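Local coordinates for protein acidocalcisomal pyrophosphatase (Trypanosoma brucei brucei, PDB 5C5V) that probably hydrolyses inorganic pyrophosphate with the help of magnesium ions, as a soluble pyrophosphatase of the PPase family, at residues Val98-Glu103 and Pro107-Leu112. Numbering follows the deposited sequence.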
ATOM      1  N   VAL A  98      16.825  11.580  22.511  1.00 62.15           N
ATOM      2  CA  VAL A  98      17.981  11.978  21.720  1.00 62.73           C
ATOM      3  C   VAL A  98      18.275  13.467  21.901  1.00 64.02           C
ATOM      4  O   VAL A  98      17.375  14.303  21.831  1.00 63.68           O
ATOM      5  CB  VAL A  98      17.774  11.673  20.229  1.00 61.79           C
ATOM      6  CG1 VAL A  98      18.994  12.057  19.455  1.00 62.89           C
ATOM      7  CG2 VAL A  98      17.509  10.196  20.025  1.00 60.83           C
ATOM      8  N   HIS A  99      19.523  13.798  22.206  1.00 63.13           N
ATOM      9  CA  HIS A  99      19.913  15.198  22.288  1.00 64.37           C
ATOM     10  C   HIS A  99      21.097  15.499  21.380  1.00 65.21           C
ATOM     11  O   HIS A  99      22.050  14.724  21.322  1.00 65.82           O
ATOM     12  CB  HIS A  99      20.240  15.574  23.729  1.00 65.38           C
ATOM     13  CG  HIS A  99      19.030  15.886  24.549  1.00 65.13           C
ATOM     14  ND1 HIS A  99      18.941  15.589  25.891  1.00 65.42           N
ATOM     15  CD2 HIS A  99      17.863  16.494  24.218  1.00 64.02           C
ATOM     16  CE1 HIS A  99      17.762  15.975  26.347  1.00 64.73           C
ATOM     17  NE2 HIS A  99      17.089  16.529  25.352  1.00 63.97           N
ATOM     18  N   GLU A 100      21.041  16.640  20.701  1.00 64.35           N
ATOM     19  CA  GLU A 100      22.150  17.095  19.884  1.00 65.57           C
ATOM     20  C   GLU A 100      23.034  18.057  20.667  1.00 67.22           C
ATOM     21  O   GLU A 100      22.557  18.840  21.479  1.00 67.31           O
ATOM     22  CB  GLU A 100      21.631  17.773  18.615  1.00 64.52           C
ATOM     23  CG  GLU A 100      20.698  16.903  17.796  1.00 63.07           C
ATOM     24  CD  GLU A 100      20.060  17.652  16.646  1.00 62.49           C
ATOM     25  OE1 GLU A 100      19.156  18.485  16.914  1.00 62.04           O
ATOM     26  OE2 GLU A 100      20.463  17.433  15.483  1.00 62.18           O
ATOM     27  N   LYS A 101      24.334  17.969  20.421  1.00 65.54           N
ATOM     28  CA  LYS A 101      25.291  18.985  20.825  1.00 66.97           C
ATOM     29  C   LYS A 101      25.884  19.560  19.542  1.00 67.35           C
ATOM     30  O   LYS A 101      26.678  18.885  18.879  1.00 67.96           O
ATOM     31  CB  LYS A 101      26.375  18.394  21.716  1.00 68.13           C
ATOM     32  CG  LYS A 101      25.858  17.743  22.985  1.00 68.13           C
ATOM     33  CD  LYS A 101      25.262  18.771  23.937  1.00 67.93           C
ATOM     34  CE  LYS A 101      24.756  18.102  25.207  1.00 67.75           C
ATOM     35  NZ  LYS A 101      24.324  19.070  26.269  1.00 67.75           N
ATOM     36  N   GLY A 102      25.456  20.770  19.167  1.00 67.90           N
ATOM     37  CA  GLY A 102      25.834  21.394  17.892  1.00 67.35           C
ATOM     38  C   GLY A 102      27.336  21.518  17.809  1.00 69.12           C
ATOM     39  O   GLY A 102      28.016  21.239  18.808  1.00 70.17           O
ATOM     40  N   GLU A 103      27.870  21.938  16.659  1.00 69.16           N
ATOM     41  CA  GLU A 103      27.082  22.420  15.523  1.00 68.34           C
ATOM     42  C   GLU A 103      27.168  21.457  14.334  1.00 68.12           C
ATOM     43  O   GLU A 103      28.253  21.000  13.971  1.00 69.38           O
ATOM     44  CB  GLU A 103      27.557  23.814  15.104  1.00 68.54           C
ATOM     45  CG  GLU A 103      27.160  24.210  13.699  1.00 67.87           C
ATOM     46  CD  GLU A 103      27.841  25.493  13.224  1.00 68.84           C
ATOM     47  OE1 GLU A 103      28.588  26.109  14.025  1.00 69.59           O
ATOM     48  OE2 GLU A 103      27.613  25.898  12.053  1.00 68.42           O
ATOM     49  N   PRO A 107      33.101  19.276  13.394  1.00 65.60           N
ATOM     50  CA  PRO A 107      33.614  18.130  14.153  1.00 65.28           C
ATOM     51  C   PRO A 107      33.054  18.016  15.566  1.00 65.95           C
ATOM     52  O   PRO A 107      33.232  16.969  16.199  1.00 65.70           O
ATOM     53  CB  PRO A 107      35.123  18.395  14.202  1.00 65.44           C
ATOM     54  CG  PRO A 107      35.393  19.339  13.071  1.00 65.41           C
ATOM     55  CD  PRO A 107      34.173  20.200  12.985  1.00 65.62           C
ATOM     56  N   SER A 108      32.400  19.062  16.059  1.00 65.86           N
ATOM     57  CA  SER A 108      31.941  19.069  17.446  1.00 66.41           C
ATOM     58  C   SER A 108      30.575  18.409  17.593  1.00 66.01           C
ATOM     59  O   SER A 108      30.173  18.022  18.690  1.00 65.91           O
ATOM     60  CB  SER A 108      31.892  20.497  17.995  1.00 66.26           C
ATOM     61  OG  SER A 108      30.913  21.266  17.316  1.00 65.73           O
ATOM     62  N   TYR A 109      29.866  18.282  16.481  1.00 66.99           N
ATOM     63  CA  TYR A 109      28.514  17.751  16.499  1.00 65.63           C
ATOM     64  C   TYR A 109      28.437  16.328  17.048  1.00 65.41           C
ATOM     65  O   TYR A 109      29.207  15.457  16.653  1.00 65.53           O
ATOM     66  CB  TYR A 109      27.937  17.798  15.093  1.00 64.77           C
ATOM     67  CG  TYR A 109      26.491  17.388  14.998  1.00 62.66           C
ATOM     68  CD1 TYR A 109      25.483  18.206  15.492  1.00 61.50           C
ATOM     69  CD2 TYR A 109      26.133  16.193  14.390  1.00 61.58           C
ATOM     70  CE1 TYR A 109      24.152  17.839  15.392  1.00 59.82           C
ATOM     71  CE2 TYR A 109      24.800  15.815  14.276  1.00 59.29           C
ATOM     72  CZ  TYR A 109      23.815  16.638  14.782  1.00 58.74           C
ATOM     73  OH  TYR A 109      22.494  16.257  14.677  1.00 56.78           O
ATOM     74  N   ARG A 110      27.500  16.106  17.964  1.00 61.80           N
ATOM     75  CA  ARG A 110      27.256  14.789  18.543  1.00 60.56           C
ATOM     76  C   ARG A 110      25.759  14.551  18.694  1.00 58.83           C
ATOM     77  O   ARG A 110      24.988  15.483  18.948  1.00 58.33           O
ATOM     78  CB  ARG A 110      27.945  14.643  19.914  1.00 62.03           C
ATOM     79  CG  ARG A 110      29.469  14.579  19.878  1.00 63.33           C
ATOM     80  CD  ARG A 110      29.958  13.315  19.202  1.00 61.97           C
ATOM     81  NE  ARG A 110      31.417  13.202  19.232  1.00 62.44           N
ATOM     82  CZ  ARG A 110      32.237  13.935  18.486  1.00 63.06           C
ATOM     83  NH1 ARG A 110      31.743  14.836  17.643  1.00 63.49           N
ATOM     84  NH2 ARG A 110      33.546  13.768  18.582  1.00 62.80           N
ATOM     85  N   VAL A 111      25.342  13.304  18.504  1.00 59.99           N
ATOM     86  CA  VAL A 111      23.988  12.905  18.846  1.00 58.03           C
ATOM     87  C   VAL A 111      24.037  11.953  20.031  1.00 58.08           C
ATOM     88  O   VAL A 111      24.546  10.839  19.923  1.00 57.53           O
ATOM     89  CB  VAL A 111      23.261  12.228  17.679  1.00 56.35           C
ATOM     90  CG1 VAL A 111      21.838  11.919  18.090  1.00 54.77           C
ATOM     91  CG2 VAL A 111      23.293  13.117  16.429  1.00 56.25           C
ATOM     92  N   LEU A 112      23.511  12.409  21.163  1.00 59.18           N
ATOM     93  CA  LEU A 112      23.560  11.652  22.403  1.00 59.25           C
ATOM     94  C   LEU A 112      22.240  10.958  22.681  1.00 57.56           C
ATOM     95  O   LEU A 112      21.180  11.473  22.322  1.00 56.68           O
ATOM     96  CB  LEU A 112      23.919  12.566  23.585  1.00 60.75           C
ATOM     97  CG  LEU A 112      25.362  13.063  23.656  1.00 62.70           C
ATOM     98  CD1 LEU A 112      25.678  13.895  22.431  1.00 63.16           C
ATOM     99  CD2 LEU A 112      25.628  13.852  24.951  1.00 63.93           C
TER
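H99 and L112 form an antiparallel hydrogen-bonded pair: H99 N donates to L112 O at 2.9 Å, and L112 N returns one to H99 O at 2.7 Å. E100, in the non-hydrogen-bonded pair with V111, reaches diagonally to Y109. Y109 holds CG anti to the backbone N (chi1 -175°), which lays the ring along the hairpin; Y109 OH donates to E100 OE2 over a very short 2.5 Å. That oxygen lies at the ring edge, in plane, while the carboxylate plane is turned 78° from the ring. K101 closes the second hydrogen-bonded pair, K101 N to R110 O and R110 N to K101 O, both 3.0 Å; its side chain crosses that of L112 at about a right angle, K101 CG resting 3.9 Å from L112 CD1. Past G102, E103 N donates to S108 OG at 3.2 Å; T106 also bonds that hydroxyl. Within 107-112, R110 NH1 donates to P107 O and, from above its carbonyl plane, to Y109 O (2.8 Å), both near the guanidinium plane. In this hairpin, 94-101 edges a three-stranded antiparallel sheet, 110-117 separating it from 123-126. Donation from Y109 OH would favour an ionised E100, though the exact length is uncertain.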